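Long-range contact in cytolethal distending toxin subunit B (Escherichia coli, PDB 2F1N), which nicks DNA as the endonuclease subunit of a tripartite toxin, very probably damaging the DNA of intoxicated cells and so arresting them at G2/M: residues Pro200-Ala212 / Tyr223-Leu237. Numbering follows the deposited sequence.
Sequences PVRRASEIISPAA and YAVAGNSVAFRPSPL
Strand 205-208 edges the six-stranded sheet of this DNase I-like fold and pairs antiparallel with strand 223-228, whose other neighbour is strand 179-183. Glu206 and Ala226 exchange two backbone hydrogen bonds, as do Ile208 and Ala224. At the end next to helix 199-203, part of the nuclear localization signal, Asn228 N adds a further bond to Ala204 O. Ser205 and Gly227 form a non-hydrogen-bonded pair, CA atoms 4.0 Å apart, and Ser205 OG donates a hydrogen bond of 2.8 Å back to Val201 O in the helix.

On the face of Ser205, Ile207 and Val225, CG2 of Ile207 lies 3.7 Å from CD1 of the Tyr223 ring, while the Tyr223 hydroxyl bonds to Arg188 O. On the face of Glu206, Ile208, Ala224 and Ala226, Ile208 CD1 reaches both Ala226 CB and Leu237 CD1, each at 3.7 Å; Leu237 and Ala224 also touch Val259 of strand 257-261, so this side looks onto the eight-stranded sheet of the sandwich.

Beyond Asn228, whose OD1 makes an Asx turn by accepting from Val230 N, the chain folds back and lays Phe232 against the start of the edge strand, from Ala204 to Glu206. A chi1 of -178°, which puts CG opposite the backbone N, sets one face of the ring against the Ala204-Ser205 peptide: Ser205 N sits 3.8 Å above its centre, and Pro234 N lies against the opposite face, toward the rim. Glu206 CG and CD meet the ring at its edge, CG 3.6 Å from Phe232 CZ, with the carboxylate plane turned 83° from the ring. Extended beyond CG, the chain continues to Ser235, whose N donates to the syn side of Glu206 OE2 at 2.9 Å, 28° out of the carboxylate plane, with a weak second bond to OE1.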
loop_
_atom_site.group_PDB
_atom_site.type_symbol
_atom_site.label_atom_id
_atom_site.label_comp_id
_atom_site.label_asym_id
_atom_site.label_seq_id
_atom_site.Cartn_x
_atom_site.Cartn_y
_atom_site.Cartn_z
ATOM N N PRO A 200 3.812 21.681 7.542
ATOM C CA PRO A 200 5.049 20.872 7.559
ATOM C C PRO A 200 4.883 19.556 6.795
ATOM O O PRO A 200 5.823 19.150 6.134
ATOM C CB PRO A 200 5.255 20.608 9.031
ATOM C CG PRO A 200 4.608 21.799 9.649
ATOM C CD PRO A 200 3.287 21.885 8.908
ATOM N N VAL A 201 3.703 18.931 6.825
ATOM C CA VAL A 201 3.546 17.656 6.103
ATOM C C VAL A 201 3.502 17.906 4.593
ATOM O O VAL A 201 4.101 17.166 3.816
ATOM C CB VAL A 201 2.303 16.862 6.591
ATOM C CG1 VAL A 201 2.032 15.696 5.659
ATOM C CG2 VAL A 201 2.526 16.405 8.033
ATOM N N ARG A 202 2.801 18.966 4.172
ATOM C CA ARG A 202 2.856 19.406 2.769
ATOM C C ARG A 202 4.274 19.616 2.203
ATOM O O ARG A 202 4.574 19.219 1.070
ATOM C CB ARG A 202 2.043 20.683 2.597
ATOM C CG ARG A 202 0.568 20.457 2.812
ATOM C CD ARG A 202 -0.268 21.687 2.562
ATOM N NE ARG A 202 0.217 22.361 1.372
ATOM C CZ ARG A 202 -0.077 23.618 1.077
ATOM N NH1 ARG A 202 -0.872 24.312 1.894
ATOM N NH2 ARG A 202 0.418 24.172 -0.033
ATOM N N ARG A 203 5.136 20.232 3.001
ATOM C CA ARG A 203 6.483 20.570 2.585
ATOM C C ARG A 203 7.377 19.355 2.651
ATOM O O ARG A 203 8.488 19.363 2.097
ATOM C CB ARG A 203 7.071 21.656 3.502
ATOM C CG ARG A 203 6.458 23.077 3.348
ATOM C CD ARG A 203 6.033 23.461 1.922
ATOM N NE ARG A 203 5.230 24.692 1.884
ATOM C CZ ARG A 203 4.079 24.828 1.228
ATOM N NH1 ARG A 203 3.565 23.809 0.536
ATOM N NH2 ARG A 203 3.435 25.988 1.270
ATOM N N ALA A 204 6.891 18.313 3.328
ATOM C CA ALA A 204 7.669 17.102 3.540
ATOM C C ALA A 204 7.157 15.903 2.714
ATOM O O ALA A 204 7.633 14.783 2.905
ATOM C CB ALA A 204 7.674 16.736 5.064
ATOM N N SER A 205 6.283 16.164 1.747
ATOM C CA SER A 205 5.767 15.094 0.931
ATOM C C SER A 205 5.313 15.579 -0.436
ATOM O O SER A 205 5.234 16.783 -0.708
ATOM C CB SER A 205 4.571 14.414 1.644
ATOM O OG SER A 205 3.534 15.365 1.804
ATOM N N GLU A 206 4.995 14.633 -1.306
ATOM C CA GLU A 206 4.386 14.955 -2.601
ATOM C C GLU A 206 3.341 13.888 -2.889
ATOM O O GLU A 206 3.526 12.705 -2.562
ATOM C CB GLU A 206 5.471 14.966 -3.704
ATOM C CG GLU A 206 6.216 13.663 -3.860
ATOM C CD GLU A 206 7.390 13.740 -4.831
ATOM O OE1 GLU A 206 7.596 14.813 -5.440
ATOM O OE2 GLU A 206 8.074 12.694 -4.994
ATOM N N ILE A 207 2.248 14.307 -3.499
ATOM C CA ILE A 207 1.214 13.349 -3.890
ATOM C C ILE A 207 1.511 12.914 -5.315
ATOM O O ILE A 207 1.752 13.754 -6.169
ATOM C CB ILE A 207 -0.167 13.986 -3.719
ATOM C CG1 ILE A 207 -0.411 14.280 -2.210
ATOM C CG2 ILE A 207 -1.242 13.066 -4.266
ATOM C CD1 ILE A 207 -1.724 14.928 -1.924
ATOM N N ILE A 208 1.530 11.601 -5.564
ATOM C CA ILE A 208 1.779 11.068 -6.915
ATOM C C ILE A 208 0.508 10.359 -7.372
ATOM O O ILE A 208 0.183 9.282 -6.886
ATOM C CB ILE A 208 3.028 10.123 -6.903
ATOM C CG1 ILE A 208 4.209 10.823 -6.239
ATOM C CG2 ILE A 208 3.455 9.659 -8.327
ATOM C CD1 ILE A 208 5.197 9.865 -5.644
ATOM N N SER A 209 -0.203 10.954 -8.326
ATOM C CA SER A 209 -1.526 10.442 -8.718
ATOM C C SER A 209 -1.623 10.372 -10.215
ATOM O O SER A 209 -0.978 11.169 -10.915
ATOM C CB SER A 209 -2.661 11.317 -8.166
ATOM O OG SER A 209 -2.423 12.667 -8.498
ATOM N N PRO A 210 -2.431 9.431 -10.722
ATOM C CA PRO A 210 -2.567 9.293 -12.179
ATOM C C PRO A 210 -3.524 10.359 -12.735
ATOM O O PRO A 210 -4.378 10.899 -12.051
ATOM C CB PRO A 210 -3.128 7.878 -12.352
ATOM C CG PRO A 210 -3.988 7.650 -11.127
ATOM C CD PRO A 210 -3.270 8.452 -9.997
ATOM N N ALA A 211 -3.369 10.669 -14.013
ATOM C CA ALA A 211 -4.245 11.657 -14.599
ATOM C C ALA A 211 -5.719 11.169 -14.739
ATOM O O ALA A 211 -6.707 11.983 -14.713
ATOM C CB ALA A 211 -3.653 12.160 -15.887
ATOM N N ALA A 212 -5.882 9.853 -14.768
ATOM C CA ALA A 212 -7.166 9.234 -15.031
ATOM C C ALA A 212 -7.880 8.852 -13.757
ATOM O O ALA A 212 -7.262 8.851 -12.689
ATOM C CB ALA A 212 -6.955 8.004 -15.925
ATOM N N TYR A 223 -3.931 6.252 -5.078
ATOM C CA TYR A 223 -2.693 6.881 -5.513
ATOM C C TYR A 223 -1.659 6.767 -4.407
ATOM O O TYR A 223 -1.820 5.931 -3.501
ATOM C CB TYR A 223 -2.998 8.349 -5.954
ATOM C CG TYR A 223 -3.810 9.174 -4.990
ATOM C CD1 TYR A 223 -3.188 9.918 -3.984
ATOM C CD2 TYR A 223 -5.221 9.268 -5.112
ATOM C CE1 TYR A 223 -3.957 10.705 -3.079
ATOM C CE2 TYR A 223 -6.015 10.021 -4.197
ATOM C CZ TYR A 223 -5.376 10.740 -3.213
ATOM O OH TYR A 223 -6.120 11.465 -2.344
ATOM N N ALA A 224 -0.590 7.569 -4.476
ATOM C CA ALA A 224 0.538 7.445 -3.532
ATOM C C ALA A 224 0.926 8.786 -2.931
ATOM O O ALA A 224 0.766 9.826 -3.582
ATOM C CB ALA A 224 1.771 6.797 -4.187
ATOM N N VAL A 225 1.448 8.760 -1.694
ATOM C CA VAL A 225 2.052 9.963 -1.083
ATOM C C VAL A 225 3.463 9.569 -0.703
ATOM O O VAL A 225 3.638 8.662 0.095
ATOM C CB VAL A 225 1.261 10.440 0.181
ATOM C CG1 VAL A 225 1.914 11.729 0.756
ATOM C CG2 VAL A 225 -0.249 10.626 -0.111
ATOM N N ALA A 226 4.476 10.236 -1.267
ATOM C CA ALA A 226 5.882 9.965 -0.943
ATOM C C ALA A 226 6.373 11.071 -0.022
ATOM O O ALA A 226 5.974 12.234 -0.172
ATOM C CB ALA A 226 6.757 9.951 -2.243
ATOM N N GLY A 227 7.186 10.707 0.965
ATOM C CA GLY A 227 7.642 11.722 1.885
ATOM C C GLY A 227 8.901 11.359 2.644
ATOM O O GLY A 227 9.428 10.259 2.503
ATOM N N ASN A 228 9.399 12.318 3.425
ATOM C CA ASN A 228 10.533 12.106 4.290
ATOM C C ASN A 228 10.412 13.093 5.445
ATOM O O ASN A 228 10.246 14.314 5.229
ATOM C CB ASN A 228 11.863 12.349 3.546
ATOM C CG ASN A 228 13.038 11.948 4.372
ATOM O OD1 ASN A 228 13.290 12.484 5.476
ATOM N ND2 ASN A 228 13.789 10.960 3.865
ATOM N N SER A 229 10.445 12.571 6.664
ATOM C CA SER A 229 10.080 13.393 7.824
ATOM C C SER A 229 11.179 14.349 8.286
ATOM O O SER A 229 10.909 15.228 9.126
ATOM C CB SER A 229 9.626 12.538 8.987
ATOM O OG SER A 229 8.495 11.776 8.532
ATOM N N VAL A 230 12.388 14.166 7.772
ATOM C CA VAL A 230 13.478 15.089 8.166
ATOM C C VAL A 230 14.075 15.836 6.999
ATOM O O VAL A 230 14.452 17.024 7.147
ATOM C CB VAL A 230 14.523 14.467 9.102
ATOM C CG1 VAL A 230 13.860 14.160 10.436
ATOM C CG2 VAL A 230 15.058 13.266 8.552
ATOM N N ALA A 231 14.155 15.191 5.848
ATOM C CA ALA A 231 14.708 15.885 4.686
ATOM C C ALA A 231 14.104 15.395 3.395
ATOM O O ALA A 231 14.587 14.464 2.787
ATOM C CB ALA A 231 16.229 15.774 4.638
ATOM N N PHE A 232 13.073 16.086 2.980
ATOM C CA PHE A 232 12.360 15.741 1.784
ATOM C C PHE A 232 12.954 16.396 0.546
ATOM O O PHE A 232 13.150 17.608 0.519
ATOM C CB PHE A 232 10.905 16.168 1.900
ATOM C CG PHE A 232 10.096 15.795 0.703
ATOM C CD1 PHE A 232 9.935 14.455 0.365
ATOM C CD2 PHE A 232 9.549 16.778 -0.128
ATOM C CE1 PHE A 232 9.216 14.091 -0.774
ATOM C CE2 PHE A 232 8.825 16.404 -1.268
ATOM C CZ PHE A 232 8.659 15.077 -1.580
ATOM N N ARG A 233 13.162 15.603 -0.499
ATOM C CA ARG A 233 13.381 16.160 -1.833
ATOM C C ARG A 233 12.450 15.453 -2.815
ATOM O O ARG A 233 12.353 14.219 -2.798
ATOM C CB ARG A 233 14.835 15.995 -2.293
ATOM C CG ARG A 233 15.856 16.884 -1.554
ATOM C CD ARG A 233 16.567 16.147 -0.424
ATOM N NE ARG A 233 17.698 16.875 0.162
ATOM C CZ ARG A 233 18.494 16.373 1.108
ATOM N NH1 ARG A 233 18.300 15.137 1.568
ATOM N NH2 ARG A 233 19.495 17.099 1.594
ATOM N N PRO A 234 11.747 16.227 -3.633
ATOM C CA PRO A 234 10.812 15.671 -4.615
ATOM C C PRO A 234 11.464 14.587 -5.474
ATOM O O PRO A 234 12.636 14.708 -5.826
ATOM C CB PRO A 234 10.456 16.879 -5.474
ATOM C CG PRO A 234 10.671 18.036 -4.608
ATOM C CD PRO A 234 11.781 17.703 -3.672
ATOM N N SER A 235 10.712 13.528 -5.760
ATOM C CA SER A 235 11.210 12.383 -6.525
ATOM C C SER A 235 10.611 12.419 -7.932
ATOM O O SER A 235 9.473 12.860 -8.119
ATOM C CB SER A 235 10.820 11.068 -5.841
ATOM O OG SER A 235 11.779 10.676 -4.872
ATOM N N PRO A 236 11.366 12.007 -8.944
ATOM C CA PRO A 236 10.797 11.947 -10.298
ATOM C C PRO A 236 9.942 10.693 -10.471
ATOM O O PRO A 236 10.288 9.807 -11.278
ATOM C CB PRO A 236 12.037 11.889 -11.197
ATOM C CG PRO A 236 13.088 11.295 -10.345
ATOM C CD PRO A 236 12.802 11.683 -8.916
ATOM N N LEU A 237 8.849 10.605 -9.718
ATOM C CA LEU A 237 7.936 9.466 -9.843
ATOM C C LEU A 237 6.666 9.862 -10.516
ATOM O O LEU A 237 6.220 11.004 -10.387
ATOM C CB LEU A 237 7.607 8.851 -8.473
ATOM C CG LEU A 237 8.781 8.288 -7.687
ATOM C CD1 LEU A 237 8.341 8.053 -6.222
ATOM C CD2 LEU A 237 9.272 6.982 -8.342
#